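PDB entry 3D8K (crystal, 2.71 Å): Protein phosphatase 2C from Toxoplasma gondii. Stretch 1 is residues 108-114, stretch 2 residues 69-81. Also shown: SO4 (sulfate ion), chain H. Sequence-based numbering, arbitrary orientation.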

ATOM      1  N   LEU C 108     -13.863 -13.443 -28.375  1.00 17.34           N
ATOM      2  CA  LEU C 108     -12.507 -13.193 -28.810  1.00 18.61           C
ATOM      3  C   LEU C 108     -11.818 -12.564 -27.611  1.00 18.23           C
ATOM      4  O   LEU C 108     -12.208 -11.487 -27.148  1.00 17.94           O
ATOM      5  CB  LEU C 108     -12.494 -12.235 -29.986  1.00 19.83           C
ATOM      6  CG  LEU C 108     -11.244 -12.324 -30.858  1.00 23.85           C
ATOM      7  CD1 LEU C 108     -11.234 -11.112 -31.781  1.00 25.73           C
ATOM      8  CD2 LEU C 108      -9.975 -12.355 -30.018  1.00 24.49           C
ATOM      9  N   ILE C 109     -10.816 -13.252 -27.083  1.00 18.23           N
ATOM     10  CA  ILE C 109     -10.101 -12.733 -25.933  1.00 18.02           C
ATOM     11  C   ILE C 109      -8.627 -12.545 -26.227  1.00 16.22           C
ATOM     12  O   ILE C 109      -7.979 -13.424 -26.777  1.00 15.22           O
ATOM     13  CB  ILE C 109     -10.249 -13.659 -24.729  1.00 19.77           C
ATOM     14  CG1 ILE C 109     -11.734 -13.940 -24.473  1.00 20.61           C
ATOM     15  CG2 ILE C 109      -9.590 -13.020 -23.527  1.00 19.45           C
ATOM     16  CD1 ILE C 109     -12.024 -14.703 -23.193  1.00 20.14           C
ATOM     17  N   ILE C 110      -8.105 -11.383 -25.863  1.00 15.29           N
ATOM     18  CA  ILE C 110      -6.707 -11.106 -26.090  1.00 15.73           C
ATOM     19  C   ILE C 110      -5.952 -10.833 -24.797  1.00 15.95           C
ATOM     20  O   ILE C 110      -6.312  -9.950 -24.035  1.00 16.37           O
ATOM     21  CB  ILE C 110      -6.536  -9.897 -27.018  1.00 15.40           C
ATOM     22  CG1 ILE C 110      -7.386 -10.079 -28.271  1.00 15.89           C
ATOM     23  CG2 ILE C 110      -5.093  -9.761 -27.415  1.00 13.27           C
ATOM     24  CD1 ILE C 110      -7.490  -8.837 -29.120  1.00 13.98           C
ATOM     25  N   PHE C 111      -4.908 -11.615 -24.556  1.00 15.99           N
ATOM     26  CA  PHE C 111      -4.059 -11.439 -23.390  1.00 16.83           C
ATOM     27  C   PHE C 111      -2.786 -10.801 -23.918  1.00 19.46           C
ATOM     28  O   PHE C 111      -2.178 -11.309 -24.870  1.00 20.02           O
ATOM     29  CB  PHE C 111      -3.713 -12.785 -22.773  1.00 15.55           C
ATOM     30  CG  PHE C 111      -4.897 -13.530 -22.273  1.00 19.48           C
ATOM     31  CD1 PHE C 111      -5.183 -13.574 -20.912  1.00 21.06           C
ATOM     32  CD2 PHE C 111      -5.756 -14.169 -23.160  1.00 20.22           C
ATOM     33  CE1 PHE C 111      -6.309 -14.244 -20.436  1.00 21.16           C
ATOM     34  CE2 PHE C 111      -6.875 -14.837 -22.702  1.00 19.20           C
ATOM     35  CZ  PHE C 111      -7.153 -14.876 -21.334  1.00 21.46           C
ATOM     36  N   VAL C 112      -2.379  -9.685 -23.325  1.00 19.75           N
ATOM     37  CA  VAL C 112      -1.158  -9.039 -23.775  1.00 19.27           C
ATOM     38  C   VAL C 112      -0.161  -8.803 -22.637  1.00 20.28           C
ATOM     39  O   VAL C 112      -0.422  -8.033 -21.707  1.00 20.68           O
ATOM     40  CB  VAL C 112      -1.497  -7.730 -24.488  1.00 18.26           C
ATOM     41  CG1 VAL C 112      -0.227  -7.083 -25.032  1.00 16.14           C
ATOM     42  CG2 VAL C 112      -2.472  -8.023 -25.615  1.00 17.47           C
ATOM     43  N   ARG C 113       0.978  -9.490 -22.709  1.00 20.75           N
ATOM     44  CA  ARG C 113       2.026  -9.366 -21.696  1.00 21.78           C
ATOM     45  C   ARG C 113       3.273  -8.799 -22.340  1.00 23.03           C
ATOM     46  O   ARG C 113       3.571  -9.085 -23.495  1.00 23.24           O
ATOM     47  CB  ARG C 113       2.357 -10.738 -21.068  1.00 20.66           C
ATOM     48  CG  ARG C 113       3.431 -10.714 -19.953  1.00 22.09           C
ATOM     49  CD  ARG C 113       3.217 -11.792 -18.846  1.00 23.45           C
ATOM     50  NE  ARG C 113       3.143 -11.209 -17.491  1.00 23.00           N
ATOM     51  CZ  ARG C 113       2.424 -11.694 -16.468  1.00 22.23           C
ATOM     52  NH1 ARG C 113       1.694 -12.805 -16.613  1.00 20.28           N
ATOM     53  NH2 ARG C 113       2.402 -11.039 -15.303  1.00 15.42           N
ATOM     54  N   TYR C 114       3.989  -7.973 -21.590  1.00 24.90           N
ATOM     55  CA  TYR C 114       5.234  -7.397 -22.065  1.00 27.25           C
ATOM     56  C   TYR C 114       6.316  -7.914 -21.146  1.00 29.18           C
ATOM     57  O   TYR C 114       6.146  -7.947 -19.932  1.00 29.09           O
ATOM     58  CB  TYR C 114       5.215  -5.872 -21.983  1.00 27.69           C
ATOM     59  CG  TYR C 114       6.590  -5.225 -22.121  1.00 27.76           C
ATOM     60  CD1 TYR C 114       7.170  -5.016 -23.375  1.00 27.62           C
ATOM     61  CD2 TYR C 114       7.311  -4.833 -20.993  1.00 27.28           C
ATOM     62  CE1 TYR C 114       8.429  -4.432 -23.501  1.00 26.83           C
ATOM     63  CE2 TYR C 114       8.571  -4.251 -21.106  1.00 26.80           C
ATOM     64  CZ  TYR C 114       9.123  -4.052 -22.361  1.00 27.75           C
ATOM     65  OH  TYR C 114      10.361  -3.458 -22.472  1.00 28.42           O
TER
HETATM   66  S   SO4 H 454      -8.885 -23.998  -9.787  1.00 62.54           S
HETATM   67  O1  SO4 H 454      -9.213 -25.426  -9.891  1.00 62.53           O
HETATM   68  O2  SO4 H 454      -7.441 -23.836  -9.608  1.00 62.43           O
HETATM   69  O3  SO4 H 454      -9.317 -23.318 -11.013  1.00 63.17           O
HETATM   70  O4  SO4 H 454      -9.562 -23.405  -8.628  1.00 61.88           O
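Stretch 2, residues 69-81: NVMNYLNDLRDVN

Stretch 2 crosses one side of the strand 108-114 as the end of a helix followed by a turn and loop, and it runs in the same general sense: Val 70 lies nearest Ile 109 (CA to CA 9.8 Å) and Val 80 nearest Phe 111 (CA to CA 8.0 Å). No hydrogen bond joins the two, so the contact, 258 Å² summed over both sides, rests on side-chain packing. The strand's alternation presents Ile 109, Phe 111 and Arg 113.

At the start, Val 70 points toward the strand and its CG2 lies 4.2 Å from Ile 109 CD1. Val 70 O accepts from Leu 74 N at 2.8 Å, one helical turn on, which brings Leu 74 to the same side, with CG 4.1 Å from Phe 111 CE1. Asn 75 is the first residue to leave helical phi/psi. A type I turn from Leu 74 to Leu 77, with Leu 77 N 3.1 Å from Leu 74 O, then returns the chain to the ring: Leu 77 CD1 is 3.6 Å from Phe 111 CE1. Arg 78 is out of reach of the strand; its NE donates to sulfate O2 at 2.8 Å. Val 80, with extended phi/psi of -100/104, closes the contact, CG2 lying 3.9 Å from Phe 111 CD1 and CG1 4.3 Å from Arg 113 NH1, at the guanidinium edge.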

ATOM      1  N   ASN C  69     -18.864 -11.251 -16.533  1.00 24.45           N
ATOM      2  CA  ASN C  69     -18.494 -12.400 -15.714  1.00 24.75           C
ATOM      3  C   ASN C  69     -17.145 -12.987 -16.097  1.00 25.54           C
ATOM      4  O   ASN C  69     -16.621 -13.845 -15.394  1.00 25.01           O
ATOM      5  CB  ASN C  69     -19.543 -13.505 -15.838  1.00 25.61           C
ATOM      6  CG  ASN C  69     -20.795 -13.210 -15.048  1.00 28.77           C
ATOM      7  OD1 ASN C  69     -20.761 -13.126 -13.821  1.00 28.67           O
ATOM      8  ND2 ASN C  69     -21.914 -13.044 -15.746  1.00 31.27           N
ATOM      9  N   VAL C  70     -16.574 -12.530 -17.204  1.00 26.75           N
ATOM     10  CA  VAL C  70     -15.316 -13.098 -17.655  1.00 27.88           C
ATOM     11  C   VAL C  70     -14.086 -12.868 -16.768  1.00 29.36           C
ATOM     12  O   VAL C  70     -13.277 -13.787 -16.573  1.00 29.82           O
ATOM     13  CB  VAL C  70     -15.002 -12.670 -19.102  1.00 26.47           C
ATOM     14  CG1 VAL C  70     -14.669 -11.191 -19.170  1.00 26.47           C
ATOM     15  CG2 VAL C  70     -13.873 -13.530 -19.637  1.00 24.76           C
HETATM   16  N   MSE C  71     -13.935 -11.662 -16.230  1.00 30.07           N
HETATM   17  CA  MSE C  71     -12.796 -11.383 -15.367  1.00 31.22           C
HETATM   18  C   MSE C  71     -12.877 -12.222 -14.071  1.00 30.91           C
HETATM   19  O   MSE C  71     -11.868 -12.412 -13.375  1.00 29.94           O
HETATM   20  CB  MSE C  71     -12.728  -9.888 -15.067  1.00 33.63           C
HETATM   21  CG  MSE C  71     -12.471  -9.023 -16.300  1.00 39.27           C
HETATM   22 SE   MSE C  71     -10.717  -9.369 -17.128  1.00 48.97          SE
HETATM   23  CE  MSE C  71     -11.422  -9.901 -18.871  1.00 45.18           C
ATOM     24  N   ASN C  72     -14.071 -12.735 -13.759  1.00 29.14           N
ATOM     25  CA  ASN C  72     -14.246 -13.585 -12.579  1.00 27.47           C
ATOM     26  C   ASN C  72     -13.506 -14.885 -12.856  1.00 26.36           C
ATOM     27  O   ASN C  72     -12.745 -15.377 -12.027  1.00 27.04           O
ATOM     28  CB  ASN C  72     -15.722 -13.920 -12.343  1.00 29.52           C
ATOM     29  CG  ASN C  72     -16.474 -12.820 -11.622  1.00 30.26           C
ATOM     30  OD1 ASN C  72     -17.713 -12.833 -11.561  1.00 28.48           O
ATOM     31  ND2 ASN C  72     -15.735 -11.866 -11.067  1.00 28.19           N
ATOM     32  N   TYR C  73     -13.746 -15.448 -14.032  1.00 23.13           N
ATOM     33  CA  TYR C  73     -13.104 -16.686 -14.403  1.00 21.90           C
ATOM     34  C   TYR C  73     -11.629 -16.473 -14.710  1.00 21.96           C
ATOM     35  O   TYR C  73     -10.785 -17.226 -14.242  1.00 19.66           O
ATOM     36  CB  TYR C  73     -13.818 -17.299 -15.605  1.00 22.30           C
ATOM     37  CG  TYR C  73     -15.244 -17.698 -15.295  1.00 24.09           C
ATOM     38  CD1 TYR C  73     -16.235 -16.729 -15.103  1.00 23.44           C
ATOM     39  CD2 TYR C  73     -15.598 -19.046 -15.143  1.00 24.04           C
ATOM     40  CE1 TYR C  73     -17.535 -17.090 -14.767  1.00 22.57           C
ATOM     41  CE2 TYR C  73     -16.898 -19.414 -14.807  1.00 22.69           C
ATOM     42  CZ  TYR C  73     -17.858 -18.430 -14.621  1.00 22.53           C
ATOM     43  OH  TYR C  73     -19.141 -18.783 -14.297  1.00 23.61           O
ATOM     44  N   LEU C  74     -11.316 -15.442 -15.485  1.00 23.28           N
ATOM     45  CA  LEU C  74      -9.925 -15.163 -15.837  1.00 23.85           C
ATOM     46  C   LEU C  74      -8.973 -15.081 -14.633  1.00 24.10           C
ATOM     47  O   LEU C  74      -7.803 -15.468 -14.731  1.00 23.95           O
ATOM     48  CB  LEU C  74      -9.849 -13.892 -16.692  1.00 22.45           C
ATOM     49  CG  LEU C  74      -9.701 -14.161 -18.200  1.00 23.27           C
ATOM     50  CD1 LEU C  74     -10.302 -15.510 -18.565  1.00 20.64           C
ATOM     51  CD2 LEU C  74     -10.349 -13.040 -18.991  1.00 20.80           C
ATOM     52  N   ASN C  75      -9.473 -14.607 -13.496  1.00 24.09           N
ATOM     53  CA  ASN C  75      -8.649 -14.528 -12.302  1.00 25.04           C
ATOM     54  C   ASN C  75      -8.465 -15.905 -11.685  1.00 25.00           C
ATOM     55  O   ASN C  75      -7.918 -16.044 -10.595  1.00 22.78           O
ATOM     56  CB  ASN C  75      -9.274 -13.578 -11.285  1.00 27.50           C
ATOM     57  CG  ASN C  75      -8.899 -12.144 -11.541  1.00 32.61           C
ATOM     58  OD1 ASN C  75      -7.713 -11.790 -11.544  1.00 36.08           O
ATOM     59  ND2 ASN C  75      -9.898 -11.301 -11.767  1.00 35.35           N
ATOM     60  N   ASP C  76      -8.930 -16.926 -12.390  1.00 26.82           N
ATOM     61  CA  ASP C  76      -8.806 -18.290 -11.917  1.00 28.36           C
ATOM     62  C   ASP C  76      -7.728 -19.022 -12.697  1.00 29.58           C
ATOM     63  O   ASP C  76      -7.338 -20.134 -12.337  1.00 30.63           O
ATOM     64  CB  ASP C  76     -10.144 -19.007 -12.037  1.00 31.08           C
ATOM     65  CG  ASP C  76     -11.131 -18.573 -10.963  1.00 33.98           C
ATOM     66  OD1 ASP C  76     -12.354 -18.494 -11.251  1.00 34.89           O
ATOM     67  OD2 ASP C  76     -10.676 -18.322  -9.827  1.00 32.72           O
ATOM     68  N   LEU C  77      -7.241 -18.389 -13.762  1.00 30.29           N
ATOM     69  CA  LEU C  77      -6.172 -18.967 -14.576  1.00 31.39           C
ATOM     70  C   LEU C  77      -4.933 -19.127 -13.698  1.00 32.05           C
ATOM     71  O   LEU C  77      -4.454 -18.149 -13.106  1.00 30.77           O
ATOM     72  CB  LEU C  77      -5.825 -18.038 -15.746  1.00 31.48           C
ATOM     73  CG  LEU C  77      -6.858 -17.857 -16.854  1.00 30.88           C
ATOM     74  CD1 LEU C  77      -6.472 -16.669 -17.718  1.00 29.65           C
ATOM     75  CD2 LEU C  77      -6.952 -19.129 -17.671  1.00 28.57           C
ATOM     76  N   ARG C  78      -4.422 -20.353 -13.606  1.00 33.31           N
ATOM     77  CA  ARG C  78      -3.227 -20.623 -12.796  1.00 33.98           C
ATOM     78  C   ARG C  78      -1.986 -20.181 -13.532  1.00 34.54           C
ATOM     79  O   ARG C  78      -0.879 -20.232 -13.015  1.00 36.47           O
ATOM     80  CB  ARG C  78      -3.102 -22.109 -12.483  1.00 32.26           C
ATOM     81  CG  ARG C  78      -4.194 -22.643 -11.625  1.00 30.20           C
ATOM     82  CD  ARG C  78      -3.747 -23.911 -10.969  1.00 30.42           C
ATOM     83  NE  ARG C  78      -4.818 -24.492 -10.183  1.00 33.08           N
ATOM     84  CZ  ARG C  78      -4.648 -25.455  -9.289  1.00 35.84           C
ATOM     85  NH1 ARG C  78      -3.439 -25.952  -9.059  1.00 37.46           N
ATOM     86  NH2 ARG C  78      -5.692 -25.923  -8.627  1.00 38.70           N
ATOM     87  N   ASP C  79      -2.199 -19.769 -14.767  1.00 35.36           N
ATOM     88  CA  ASP C  79      -1.148 -19.287 -15.629  1.00 34.97           C
ATOM     89  C   ASP C  79      -1.860 -18.980 -16.923  1.00 34.63           C
ATOM     90  O   ASP C  79      -2.965 -19.465 -17.158  1.00 36.25           O
ATOM     91  CB  ASP C  79      -0.076 -20.351 -15.828  1.00 37.82           C
ATOM     92  CG  ASP C  79       1.081 -19.847 -16.652  1.00 41.05           C
ATOM     93  OD1 ASP C  79       1.447 -18.661 -16.478  1.00 42.41           O
ATOM     94  OD2 ASP C  79       1.617 -20.628 -17.470  1.00 42.21           O
ATOM     95  N   VAL C  80      -1.257 -18.154 -17.756  1.00 33.51           N
ATOM     96  CA  VAL C  80      -1.901 -17.807 -19.003  1.00 31.71           C
ATOM     97  C   VAL C  80      -1.306 -18.620 -20.136  1.00 31.41           C
ATOM     98  O   VAL C  80      -0.190 -18.375 -20.571  1.00 32.30           O
ATOM     99  CB  VAL C  80      -1.780 -16.288 -19.276  1.00 30.99           C
ATOM    100  CG1 VAL C  80      -0.371 -15.825 -18.963  1.00 34.89           C
ATOM    101  CG2 VAL C  80      -2.130 -15.975 -20.722  1.00 31.21           C
ATOM    102  N   ASN C  81      -2.059 -19.627 -20.566  1.00 31.27           N
ATOM    103  CA  ASN C  81      -1.671 -20.509 -21.656  1.00 30.31           C
ATOM    104  C   ASN C  81      -2.907 -21.221 -22.178  1.00 31.04           C
ATOM    105  O   ASN C  81      -4.010 -21.050 -21.659  1.00 28.81           O
ATOM    106  CB  ASN C  81      -0.630 -21.547 -21.210  1.00 29.65           C
ATOM    107  CG  ASN C  81      -1.155 -22.510 -20.153  1.00 30.19           C
ATOM    108  OD1 ASN C  81      -2.154 -23.193 -20.355  1.00 31.16           O
ATOM    109  ND2 ASN C  81      -0.467 -22.576 -19.021  1.00 30.17           N
TER